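Conjugal transfer protein TRWB (Escherichia coli, PDB 1E9R) acts as the coupling protein of bacterial conjugation, a hexameric P-loop NTPase that probably uses nucleotide hydrolysis to move DNA toward the transfer channel. Local coordinates at residues D402-V407 against I415-L420; V40-V45 against V407-N412; G345-P350 against I397-D402; L358-H363 against R390-A395; R54-N59 against R310-L315. All coordinates share one frame; numbering follows the deposited sequence.

Interaction 1: residues D402-V407 against I415-L420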
# COMPACT_ATOMS: atom_id res chain seq x y z
N ASP B 402 36.85 -4.62 3.66
CA ASP B 402 36.73 -4.29 2.25
C ASP B 402 37.66 -5.14 1.40
O ASP B 402 38.65 -5.67 1.89
CB ASP B 402 36.96 -2.79 2.03
CG ASP B 402 35.69 -1.96 2.31
OD1 ASP B 402 34.98 -2.26 3.30
OD2 ASP B 402 35.40 -1.02 1.53
N LEU B 403 37.32 -5.28 0.12
CA LEU B 403 38.10 -6.09 -0.80
C LEU B 403 38.00 -7.56 -0.42
O LEU B 403 38.93 -8.33 -0.60
CB LEU B 403 39.55 -5.65 -0.82
CG LEU B 403 39.79 -4.32 -1.52
CD1 LEU B 403 41.27 -3.97 -1.43
CD2 LEU B 403 39.34 -4.41 -2.97
N THR B 404 36.85 -7.94 0.12
CA THR B 404 36.59 -9.32 0.48
C THR B 404 35.23 -9.65 -0.15
O THR B 404 34.28 -8.86 -0.07
CB THR B 404 36.52 -9.50 1.99
OG1 THR B 404 37.71 -8.96 2.57
CG2 THR B 404 36.42 -10.97 2.34
N ALA B 405 35.15 -10.82 -0.78
CA ALA B 405 33.92 -11.21 -1.44
C ALA B 405 33.50 -12.66 -1.25
O ALA B 405 34.33 -13.54 -1.05
CB ALA B 405 34.02 -10.92 -2.93
N TYR B 406 32.19 -12.87 -1.31
CA TYR B 406 31.63 -14.19 -1.22
C TYR B 406 31.23 -14.53 -2.65
O TYR B 406 30.38 -13.87 -3.22
CB TYR B 406 30.40 -14.20 -0.31
CG TYR B 406 30.74 -14.26 1.15
CD1 TYR B 406 31.18 -15.45 1.73
CD2 TYR B 406 30.64 -13.13 1.96
CE1 TYR B 406 31.50 -15.51 3.09
CE2 TYR B 406 30.97 -13.19 3.32
CZ TYR B 406 31.39 -14.38 3.87
OH TYR B 406 31.72 -14.46 5.20
N VAL B 407 31.87 -15.54 -3.22
CA VAL B 407 31.58 -15.95 -4.59
C VAL B 407 30.65 -17.15 -4.64
O VAL B 407 30.97 -18.21 -4.10
CB VAL B 407 32.89 -16.29 -5.34
CG1 VAL B 407 32.59 -16.65 -6.79
CG2 VAL B 407 33.85 -15.11 -5.26
N ILE B 415 29.93 -21.93 -1.86
CA ILE B 415 30.35 -20.54 -1.90
C ILE B 415 31.67 -20.44 -1.15
O ILE B 415 32.02 -21.32 -0.36
CB ILE B 415 29.32 -19.61 -1.21
CG1 ILE B 415 29.26 -19.93 0.28
CG2 ILE B 415 27.95 -19.76 -1.87
CD1 ILE B 415 28.37 -19.01 1.08
N ALA B 416 32.41 -19.36 -1.40
CA ALA B 416 33.70 -19.16 -0.76
C ALA B 416 33.98 -17.70 -0.42
O ALA B 416 33.61 -16.80 -1.18
CB ALA B 416 34.79 -19.70 -1.66
N LYS B 417 34.61 -17.45 0.72
CA LYS B 417 34.98 -16.11 1.13
C LYS B 417 36.40 -15.95 0.60
O LYS B 417 37.33 -16.61 1.08
CB LYS B 417 34.95 -15.99 2.65
CG LYS B 417 35.28 -14.61 3.20
CD LYS B 417 35.28 -14.66 4.72
CE LYS B 417 35.78 -13.37 5.33
NZ LYS B 417 35.83 -13.43 6.81
N VAL B 418 36.56 -15.10 -0.40
CA VAL B 418 37.85 -14.88 -1.04
C VAL B 418 38.21 -13.40 -1.03
O VAL B 418 37.34 -12.54 -1.03
CB VAL B 418 37.80 -15.38 -2.51
CG1 VAL B 418 39.06 -14.98 -3.25
CG2 VAL B 418 37.65 -16.88 -2.53
N PRO B 419 39.52 -13.09 -0.99
CA PRO B 419 39.90 -11.68 -0.99
C PRO B 419 40.14 -11.18 -2.42
O PRO B 419 40.51 -11.95 -3.32
CB PRO B 419 41.18 -11.68 -0.17
CG PRO B 419 41.80 -12.95 -0.61
CD PRO B 419 40.64 -13.93 -0.56
N LEU B 420 39.89 -9.89 -2.62
CA LEU B 420 40.09 -9.23 -3.90
C LEU B 420 41.49 -8.65 -3.87
O LEU B 420 41.93 -8.10 -2.86
CB LEU B 420 39.09 -8.10 -4.08
CG LEU B 420 37.78 -8.46 -4.77
CD1 LEU B 420 36.91 -7.22 -4.91
CD2 LEU B 420 38.10 -9.05 -6.15

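Interaction 2: residues V40-V45 against V407-N412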
# COMPACT_ATOMS: atom_id res chain seq x y z
N VAL B 40 37.99 -16.99 -17.31
CA VAL B 40 38.12 -15.65 -16.75
C VAL B 40 38.00 -15.85 -15.24
O VAL B 40 37.49 -16.88 -14.79
CB VAL B 40 36.99 -14.73 -17.25
CG1 VAL B 40 37.09 -14.58 -18.77
CG2 VAL B 40 35.63 -15.30 -16.86
N THR B 41 38.48 -14.91 -14.44
CA THR B 41 38.39 -15.11 -13.00
C THR B 41 37.56 -14.10 -12.25
O THR B 41 37.44 -12.93 -12.66
CB THR B 41 39.78 -15.12 -12.33
OG1 THR B 41 40.40 -13.83 -12.47
CG2 THR B 41 40.66 -16.19 -12.94
N VAL B 42 36.99 -14.56 -11.14
CA VAL B 42 36.17 -13.76 -10.26
C VAL B 42 36.89 -13.78 -8.93
O VAL B 42 36.92 -14.81 -8.26
CB VAL B 42 34.76 -14.37 -10.09
CG1 VAL B 42 33.93 -13.49 -9.15
CG2 VAL B 42 34.08 -14.52 -11.44
N ALA B 43 37.48 -12.66 -8.55
CA ALA B 43 38.21 -12.58 -7.28
C ALA B 43 39.27 -13.68 -7.17
O ALA B 43 39.52 -14.21 -6.09
CB ALA B 43 37.24 -12.68 -6.11
N GLY B 44 39.89 -14.02 -8.30
CA GLY B 44 40.91 -15.04 -8.29
C GLY B 44 40.36 -16.44 -8.51
O GLY B 44 41.13 -17.40 -8.64
N VAL B 45 39.04 -16.57 -8.54
CA VAL B 45 38.43 -17.88 -8.74
C VAL B 45 38.00 -18.03 -10.18
O VAL B 45 37.28 -17.19 -10.71
CB VAL B 45 37.20 -18.09 -7.84
CG1 VAL B 45 36.72 -19.52 -7.97
CG2 VAL B 45 37.52 -17.75 -6.40
N VAL B 407 31.87 -15.54 -3.22
CA VAL B 407 31.58 -15.95 -4.59
C VAL B 407 30.65 -17.15 -4.64
O VAL B 407 30.97 -18.21 -4.10
CB VAL B 407 32.89 -16.29 -5.34
CG1 VAL B 407 32.59 -16.65 -6.79
CG2 VAL B 407 33.85 -15.11 -5.26
N GLY B 408 29.50 -16.96 -5.29
CA GLY B 408 28.52 -18.03 -5.42
C GLY B 408 28.10 -18.23 -6.86
O GLY B 408 27.15 -17.61 -7.34
N PHE B 409 28.80 -19.11 -7.56
CA PHE B 409 28.49 -19.40 -8.96
C PHE B 409 27.18 -20.14 -9.09
O PHE B 409 26.72 -20.77 -8.14
CB PHE B 409 29.62 -20.22 -9.58
CG PHE B 409 30.90 -19.45 -9.75
CD1 PHE B 409 30.95 -18.32 -10.56
CD2 PHE B 409 32.06 -19.85 -9.10
CE1 PHE B 409 32.15 -17.59 -10.73
CE2 PHE B 409 33.27 -19.14 -9.26
CZ PHE B 409 33.31 -18.01 -10.07
N ALA B 410 26.58 -20.06 -10.27
CA ALA B 410 25.30 -20.70 -10.55
C ALA B 410 25.38 -22.21 -10.37
O ALA B 410 26.48 -22.78 -10.40
CB ALA B 410 24.86 -20.37 -11.97
N GLY B 411 24.23 -22.84 -10.19
CA GLY B 411 24.20 -24.28 -10.02
C GLY B 411 24.60 -24.78 -8.64
O GLY B 411 24.55 -24.05 -7.65
N ASN B 412 25.01 -26.04 -8.59
CA ASN B 412 25.38 -26.69 -7.35
C ASN B 412 26.85 -26.51 -7.01
O ASN B 412 27.64 -27.45 -7.04
CB ASN B 412 25.01 -28.16 -7.44
CG ASN B 412 25.16 -28.88 -6.13
OD1 ASN B 412 24.81 -28.34 -5.08
ND2 ASN B 412 25.65 -30.11 -6.18

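Interaction 3: residues G345-P350 against I397-D402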
# COMPACT_ATOMS: atom_id res chain seq x y z
N GLY B 345 27.12 -5.22 2.50
CA GLY B 345 26.54 -3.90 2.66
C GLY B 345 27.20 -3.09 3.78
O GLY B 345 28.24 -3.49 4.33
N SER B 346 26.60 -1.95 4.10
CA SER B 346 27.12 -1.08 5.15
C SER B 346 26.38 -1.46 6.42
O SER B 346 25.27 -1.98 6.35
CB SER B 346 26.84 0.38 4.77
OG SER B 346 27.37 1.28 5.72
N ARG B 347 26.97 -1.23 7.58
CA ARG B 347 26.28 -1.58 8.81
C ARG B 347 25.10 -0.66 9.07
O ARG B 347 24.33 -0.89 10.00
CB ARG B 347 27.21 -1.59 10.04
CG ARG B 347 28.23 -0.47 10.14
CD ARG B 347 28.66 -0.21 11.60
NE ARG B 347 29.05 -1.41 12.36
CZ ARG B 347 30.21 -2.06 12.26
NH1 ARG B 347 31.15 -1.67 11.41
NH2 ARG B 347 30.44 -3.11 13.03
N THR B 348 24.96 0.39 8.26
CA THR B 348 23.86 1.34 8.40
C THR B 348 22.67 0.83 7.60
O THR B 348 21.60 1.44 7.61
CB THR B 348 24.24 2.73 7.86
OG1 THR B 348 24.75 2.60 6.52
CG2 THR B 348 25.27 3.39 8.76
N ASP B 349 22.87 -0.29 6.92
CA ASP B 349 21.83 -0.88 6.07
C ASP B 349 21.61 -2.35 6.43
O ASP B 349 21.84 -3.24 5.61
CB ASP B 349 22.26 -0.74 4.59
CG ASP B 349 21.17 -1.14 3.61
OD1 ASP B 349 20.02 -1.42 4.04
OD2 ASP B 349 21.46 -1.15 2.39
N PRO B 350 21.14 -2.61 7.66
CA PRO B 350 20.89 -3.99 8.11
C PRO B 350 19.91 -4.76 7.24
O PRO B 350 19.93 -6.00 7.22
CB PRO B 350 20.39 -3.80 9.54
CG PRO B 350 19.74 -2.44 9.50
CD PRO B 350 20.71 -1.64 8.67
N ILE B 397 28.39 -9.98 7.38
CA ILE B 397 28.42 -9.20 6.14
C ILE B 397 28.67 -7.72 6.46
O ILE B 397 29.35 -7.01 5.70
CB ILE B 397 27.10 -9.38 5.35
CG1 ILE B 397 26.99 -10.83 4.86
CG2 ILE B 397 27.05 -8.42 4.18
CD1 ILE B 397 25.74 -11.14 4.07
N ALA B 398 28.12 -7.27 7.59
CA ALA B 398 28.27 -5.90 8.04
C ALA B 398 29.69 -5.62 8.52
O ALA B 398 30.13 -4.47 8.55
CB ALA B 398 27.27 -5.62 9.16
N ASN B 399 30.40 -6.68 8.90
CA ASN B 399 31.77 -6.54 9.38
C ASN B 399 32.80 -7.01 8.36
O ASN B 399 33.99 -7.03 8.64
CB ASN B 399 31.94 -7.31 10.68
CG ASN B 399 31.20 -6.67 11.82
OD1 ASN B 399 31.61 -5.62 12.31
ND2 ASN B 399 30.09 -7.28 12.23
N LEU B 400 32.33 -7.38 7.18
CA LEU B 400 33.22 -7.84 6.12
C LEU B 400 34.25 -6.78 5.82
O LEU B 400 33.90 -5.63 5.57
CB LEU B 400 32.43 -8.10 4.84
CG LEU B 400 32.37 -9.52 4.28
CD1 LEU B 400 32.00 -9.42 2.82
CD2 LEU B 400 33.70 -10.21 4.42
N PRO B 401 35.55 -7.13 5.88
CA PRO B 401 36.56 -6.11 5.57
C PRO B 401 36.44 -5.81 4.08
O PRO B 401 35.96 -6.65 3.32
CB PRO B 401 37.88 -6.79 5.95
CG PRO B 401 37.59 -8.25 5.72
CD PRO B 401 36.19 -8.40 6.28
N ASP B 402 36.85 -4.62 3.66
CA ASP B 402 36.73 -4.29 2.25
C ASP B 402 37.66 -5.14 1.40
O ASP B 402 38.65 -5.67 1.89
CB ASP B 402 36.96 -2.79 2.03
CG ASP B 402 35.69 -1.96 2.31
OD1 ASP B 402 34.98 -2.26 3.30
OD2 ASP B 402 35.40 -1.02 1.53

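Interaction 4: residues L358-H363 against R390-A395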
# COMPACT_ATOMS: atom_id res chain seq x y z
N LEU B 358 20.49 -13.92 3.57
CA LEU B 358 19.46 -14.84 3.10
C LEU B 358 19.83 -15.38 1.72
O LEU B 358 19.69 -16.58 1.47
CB LEU B 358 18.11 -14.13 3.01
CG LEU B 358 16.78 -14.88 3.15
CD1 LEU B 358 15.80 -14.37 2.11
CD2 LEU B 358 16.97 -16.37 2.99
N SER B 359 20.30 -14.51 0.83
CA SER B 359 20.69 -14.92 -0.53
C SER B 359 21.76 -16.00 -0.48
O SER B 359 21.72 -16.96 -1.27
CB SER B 359 21.22 -13.72 -1.33
OG SER B 359 20.21 -12.75 -1.57
N LEU B 360 22.73 -15.83 0.42
CA LEU B 360 23.81 -16.80 0.58
C LEU B 360 23.18 -18.11 1.04
O LEU B 360 23.61 -19.19 0.64
CB LEU B 360 24.84 -16.28 1.59
CG LEU B 360 26.13 -15.63 1.02
CD1 LEU B 360 25.95 -15.23 -0.41
CD2 LEU B 360 26.50 -14.43 1.85
N GLY B 361 22.16 -18.01 1.89
CA GLY B 361 21.44 -19.19 2.34
C GLY B 361 21.85 -19.86 3.62
O GLY B 361 22.89 -19.55 4.19
N GLU B 362 21.01 -20.79 4.06
CA GLU B 362 21.24 -21.57 5.28
C GLU B 362 21.68 -22.99 4.93
O GLU B 362 21.60 -23.42 3.78
CB GLU B 362 19.97 -21.73 6.12
CG GLU B 362 19.16 -20.49 6.40
CD GLU B 362 18.09 -20.76 7.45
OE1 GLU B 362 17.36 -21.78 7.33
OE2 GLU B 362 17.98 -19.95 8.40
N HIS B 363 22.11 -23.71 5.96
CA HIS B 363 22.48 -25.11 5.79
C HIS B 363 21.91 -25.87 6.98
O HIS B 363 21.65 -25.27 8.02
CB HIS B 363 24.03 -25.27 5.69
CG HIS B 363 24.78 -24.87 6.92
ND1 HIS B 363 26.15 -24.66 6.91
CD2 HIS B 363 24.39 -24.68 8.21
CE1 HIS B 363 26.56 -24.36 8.14
NE2 HIS B 363 25.51 -24.37 8.94
N ARG B 390 22.26 -19.74 9.12
CA ARG B 390 22.81 -18.99 8.00
C ARG B 390 24.27 -19.32 7.87
O ARG B 390 25.01 -19.30 8.85
CB ARG B 390 22.69 -17.47 8.23
CG ARG B 390 21.29 -16.89 8.16
CD ARG B 390 20.66 -17.07 6.79
NE ARG B 390 19.25 -16.70 6.82
CZ ARG B 390 18.79 -15.45 6.95
NH1 ARG B 390 19.64 -14.42 7.05
NH2 ARG B 390 17.49 -15.24 7.01
N VAL B 391 24.70 -19.65 6.66
CA VAL B 391 26.10 -19.94 6.44
C VAL B 391 26.86 -18.66 6.78
O VAL B 391 27.93 -18.69 7.40
CB VAL B 391 26.32 -20.36 4.97
CG1 VAL B 391 27.80 -20.48 4.66
CG2 VAL B 391 25.62 -21.70 4.73
N VAL B 392 26.29 -17.52 6.38
CA VAL B 392 26.88 -16.21 6.63
C VAL B 392 25.84 -15.35 7.33
O VAL B 392 24.76 -15.13 6.78
CB VAL B 392 27.27 -15.50 5.32
CG1 VAL B 392 27.93 -14.16 5.64
CG2 VAL B 392 28.19 -16.38 4.49
N MET B 393 26.16 -14.87 8.52
CA MET B 393 25.25 -14.02 9.30
C MET B 393 25.19 -12.61 8.76
O MET B 393 26.16 -12.11 8.19
CB MET B 393 25.70 -13.94 10.75
CG MET B 393 25.07 -14.94 11.69
SD MET B 393 25.80 -14.79 13.34
CE MET B 393 24.83 -13.46 14.08
N PRO B 394 24.04 -11.93 8.91
CA PRO B 394 23.95 -10.56 8.41
C PRO B 394 25.07 -9.72 9.03
O PRO B 394 25.67 -8.88 8.36
CB PRO B 394 22.57 -10.13 8.87
CG PRO B 394 21.78 -11.40 8.76
CD PRO B 394 22.73 -12.41 9.38
N ALA B 395 25.35 -9.97 10.31
CA ALA B 395 26.40 -9.26 11.05
C ALA B 395 27.80 -9.54 10.51
O ALA B 395 28.70 -8.71 10.65
CB ALA B 395 26.35 -9.63 12.52
O HOH W 1 23.94 -17.21 4.74
O HOH W 2 15.98 -17.73 7.20

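Interaction 5: residues R54-N59 against R310-L315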
# COMPACT_ATOMS: atom_id res chain seq x y z
N ARG B 54 25.28 -17.06 -18.26
CA ARG B 54 24.15 -17.04 -17.34
C ARG B 54 24.27 -15.81 -16.42
O ARG B 54 23.50 -15.62 -15.48
CB ARG B 54 24.05 -18.35 -16.54
CG ARG B 54 23.46 -19.50 -17.37
CD ARG B 54 23.17 -20.78 -16.55
NE ARG B 54 24.37 -21.42 -15.98
CZ ARG B 54 24.37 -22.53 -15.25
NH1 ARG B 54 23.22 -23.15 -14.98
NH2 ARG B 54 25.51 -23.03 -14.77
N HIS B 55 25.26 -14.98 -16.72
CA HIS B 55 25.49 -13.71 -16.05
C HIS B 55 25.91 -13.68 -14.59
O HIS B 55 25.70 -14.63 -13.84
CB HIS B 55 24.26 -12.83 -16.28
CG HIS B 55 23.70 -12.98 -17.65
ND1 HIS B 55 24.44 -12.75 -18.79
CD2 HIS B 55 22.50 -13.44 -18.08
CE1 HIS B 55 23.73 -13.08 -19.86
NE2 HIS B 55 22.55 -13.50 -19.45
N LEU B 56 26.49 -12.54 -14.20
CA LEU B 56 27.01 -12.32 -12.87
C LEU B 56 26.59 -10.98 -12.28
O LEU B 56 26.78 -9.92 -12.90
CB LEU B 56 28.53 -12.37 -12.90
CG LEU B 56 29.24 -12.19 -11.55
CD1 LEU B 56 29.05 -13.44 -10.72
CD2 LEU B 56 30.73 -11.94 -11.77
N LEU B 57 26.04 -11.03 -11.07
CA LEU B 57 25.61 -9.83 -10.37
C LEU B 57 26.58 -9.57 -9.22
O LEU B 57 26.75 -10.41 -8.35
CB LEU B 57 24.19 -10.02 -9.84
CG LEU B 57 23.54 -8.80 -9.18
CD1 LEU B 57 23.51 -7.63 -10.16
CD2 LEU B 57 22.13 -9.15 -8.77
N VAL B 58 27.25 -8.42 -9.24
CA VAL B 58 28.21 -8.07 -8.18
C VAL B 58 27.58 -7.06 -7.24
O VAL B 58 27.53 -5.87 -7.53
CB VAL B 58 29.49 -7.47 -8.77
CG1 VAL B 58 30.48 -7.18 -7.67
CG2 VAL B 58 30.09 -8.43 -9.78
N ASN B 59 27.12 -7.55 -6.09
CA ASN B 59 26.42 -6.73 -5.10
C ASN B 59 27.31 -6.28 -3.93
O ASN B 59 27.94 -7.10 -3.26
CB ASN B 59 25.21 -7.54 -4.59
CG ASN B 59 24.19 -6.69 -3.86
OD1 ASN B 59 23.38 -7.23 -3.12
ND2 ASN B 59 24.22 -5.38 -4.05
N ARG B 310 27.32 -12.24 -22.36
CA ARG B 310 27.74 -12.47 -20.99
C ARG B 310 27.70 -11.12 -20.31
O ARG B 310 28.50 -10.24 -20.63
CB ARG B 310 29.17 -13.02 -20.96
CG ARG B 310 29.32 -14.35 -21.67
CD ARG B 310 30.73 -14.52 -22.21
NE ARG B 310 31.09 -15.92 -22.38
CZ ARG B 310 30.51 -16.75 -23.24
NH1 ARG B 310 29.54 -16.33 -24.04
NH2 ARG B 310 30.93 -18.02 -23.30
N VAL B 311 26.77 -10.96 -19.37
CA VAL B 311 26.64 -9.69 -18.65
C VAL B 311 27.17 -9.73 -17.22
O VAL B 311 26.94 -10.69 -16.49
CB VAL B 311 25.16 -9.22 -18.62
CG1 VAL B 311 25.06 -7.84 -17.96
CG2 VAL B 311 24.59 -9.21 -20.03
N VAL B 312 27.88 -8.68 -16.84
CA VAL B 312 28.43 -8.55 -15.50
C VAL B 312 27.97 -7.17 -15.06
O VAL B 312 28.33 -6.17 -15.68
CB VAL B 312 29.97 -8.60 -15.49
CG1 VAL B 312 30.48 -8.42 -14.07
CG2 VAL B 312 30.44 -9.92 -16.06
N ALA B 313 27.16 -7.13 -14.01
CA ALA B 313 26.63 -5.86 -13.54
C ALA B 313 26.89 -5.63 -12.07
O ALA B 313 26.74 -6.53 -11.25
CB ALA B 313 25.12 -5.79 -13.82
N GLY B 314 27.31 -4.41 -11.74
CA GLY B 314 27.55 -4.07 -10.35
C GLY B 314 26.25 -3.49 -9.82
O GLY B 314 25.47 -2.93 -10.59
N LEU B 315 26.01 -3.64 -8.52
CA LEU B 315 24.79 -3.12 -7.90
C LEU B 315 25.10 -2.71 -6.48
O LEU B 315 25.30 -3.58 -5.64
CB LEU B 315 23.70 -4.20 -7.87
CG LEU B 315 22.35 -3.78 -7.28
CD1 LEU B 315 21.71 -2.73 -8.18
CD2 LEU B 315 21.43 -4.99 -7.14

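Interaction 1: residues D402-V407 against I415-L420
Four main-chain hydrogen bonds pair strands 404-407 and 415-419 into an antiparallel hairpin, the two running at 162° with axes 4.6 Å apart, and a fifth, from L420 to L403, continues the pairing beyond them. A405 and V418 form a hydrogen-bonded pair in which each N-H points almost along the other's C=O, A405 N lying 2.8 Å from V418 O. V407 and A416 make the next such pair, less evenly: V407 N reaches A416 O at 3.0 Å, whereas the return bond from A416 N to V407 O stretches to 3.3 Å. Beyond the strand, L420 N donates a short, straight bond of 2.7 Å to L403 O, approaching from above the carbonyl plane.

Among the side chains, the closest partnership is Y406 with K417, a non-hydrogen-bonded pair. K417 leaves with CG anti to its backbone N (chi1 -178°) and stays extended, so its methylenes run alongside the tyrosine, pointing the same way. Its CG makes an off-centre CH-pi contact 4.3 Å from the centroid of the Y406 ring, and T404 CG2 meets K417 CE at 3.9 Å. Near the open end of the hairpin, the side chains of L403 and L420 cross at about a right angle, CD2 of L403 against CB of L420.

V342 of strand 339-342 bonds to the backbone of Y406 on the far side of strand 404-408, while strand 23-24 continues the sheet beyond I415, and L420 packs on L69 and E72 of helix 66-79.

Interaction 2: residues V40-V45 against V407-N412
F409 meets the hairpin tip 42-45 with the edge of its ring. V42 CG2 comes tip to tip with the phenyl group, 3.7 Å from F409 CE1, and V42 CB also approaches CZ. On the other side of CZ, V45 CG1 lies in the ring plane, 3.7 Å from F409 CE2, so two valines grip the far rim of the ring. A43 CB adds a looser touch on V407 CG2, and V42 CG1 meets V407 CG1 at 4.2 Å.

V407 CG1, anti to its backbone N, also sits 3.5 Å above one face of the F409 ring, offset toward the rim. The phenylalanine's CG stands anti to its carbonyl carbon (chi1 -69°), which carries the ring toward the valines.

Behind this shell, a type I' turn from V42 to V45 is closed by paired backbone bonds, V42 N to V45 O at 2.7 Å and V45 N to V42 O at 2.8 Å. E72 of helix 66-79 accepts from T41 OG1 and G44 N, fixing the turn, while T33 of helix 26-33 packs on both V45 and F409.

With no hydrogen bond between the segments and every touching residue buried, the small hairpin is held to the end of strand 404-408 by apolar contact alone.

Interaction 3: residues G345-P350 against I397-D402
One face of the R347 guanidinium looks onto A398 O, which stands 4.1 Å above its plane and is displaced toward the rim. The amide of N399 approaches obliquely, its plane turned 69° from that of the guanidinium. Through this tilted meeting R347 NH2 donates a weak hydrogen bond to N399 OD1, 2.9 Å long but bent to 127° at the hydrogen.

R347 gets there by a folded route. Its CG occupies the crowded position between the backbone N and the carbonyl carbon (chi1 41°), and a bend at chi3 curls the chain back over the end of helix 394-398. At the base of that curl R347 CB rests against A398 CB at 4.1 Å. The amide of N399 is gripped from its other end as well: ND2 bonds to A395 O, one turn back in the helix, which probably holds OD1 turned toward the arginine. Deeper in, I397 CG2, anti to its backbone N, packs 3.6 Å from G345 N.

A type I turn from S346 to D349, with D349 N bonded to S346 O, shapes the loop. Much of this region meets a second subunit, whose F337 O accepts a hydrogen bond from S346 OG, and whose F409 packs on R347.

D349 takes the N-cap position of helix 350-360, its carboxylate capping a backbone N there. The arrangement thus joins the type I turn that leads into N-capped helix 350-360 to the C-terminal part of helix 394-398, at a subunit interface of the hexameric ring.

Interaction 4: residues L358-H363 against R390-A395
V391 N donates a nearly straight hydrogen bond to G361 O, 3.1 Å long and lying in the carbonyl plane. The same oxygen accepts a second bond from a water at 2.6 Å, and that water in turn accepts from V392 N, so G361 O is tied to two successive amides. R390 and E362 are coupled more loosely. Their salt bridge is long, E362 OE2 to R390 NE at 3.8 Å, with the carboxylate and guanidinium planes 53° apart. A second water, in the guanidinium plane, accepts from R390 NH2 at 2.9 Å and donates weakly to E362 OE2. Each charge has a further partner: R390 NH2 pairs with E354 and NH1 bonds to S357, while E362 OE1 bridges to R388.

E362 and R390 form an antiparallel non-hydrogen-bonded bridge at the base of the ribbon made by strands 362-368 and 384-390. G361, leaving helix 350-360 with positive phi (93°), makes the change from helix to strand.

The arginine chain, bent at chi2 (-63°), brings one guanidinium face over the helix end, where L358 CA stands 3.9 Å above its centre. E362 CG packs at the guanidinium edge. Away from the charges, the side chains of L360 and V392 cross obliquely, L360 CD2 lying 3.7 Å from V392 CG2. Those of V391 and H363 cross at about a right angle, V391 CG2 coming nearest to H363 ND1, and H363 NE2 bonds to E389.

Interaction 5: residues R54-N59 against R310-L315
Strands 56-59 and 310-315 are parallel neighbours in the mixed sheet of the P-loop NTPase core, their directions 20° apart. Four backbone bonds link them in the alternating parallel pattern. L56 N donates to V311 O and L56 O accepts from A313 N, both at 3.0 Å. V58 N then reaches A313 O at 2.8 Å in a nearly straight bond, and V58 O takes L315 N from above its carbonyl plane.

Side chains extend this ladder at both ends. H55 ND1 accepts from V311 N at 3.0 Å, close to the ring plane, which implies that ND1 is probably unprotonated here, and NE2 gives a weak bond to L301 O. At the other end N59, with CG anti to its backbone N (chi1 -164°), directs ND2 onto L315 O at 2.6 Å. The residues following N59 match a Walker A P-loop, consistent with this strand leading into the nucleotide site as in related NTPases.

On the face carrying L57 and L315, the side chains of these two cross obliquely, with L57 CD1 4.1 Å from L315 CB. The other face pairs L56 CD2 with V312 CG1 at 4.2 Å, and V58 CG2 also leans on that methyl; L70 and L73 of helix 66-79 pack over these residues.

Overall arrangement
The centre of interaction 5 lies about 7 Å from that of the chain, the centres of interactions 1 to 4 about 19 to 26 Å. Interactions 1 and 5 belong to the same mixed sheet, antiparallel and parallel respectively, and both rest on main-chain bonding. Interaction 2 shares V407 and strand 404-408 with interaction 1 but is wholly apolar. Interactions 3 and 4 both use helix 394-398, where I397 touches V392 and L360; R347 in interaction 3 gives a weak bond and R390 in interaction 4 a long salt bridge, the latter beside a straight backbone bond. Interaction 4 packs on interaction 1 through Y406 and I415. All five are largely buried, yet D402, the turn 346-349 and R390 meet other subunits.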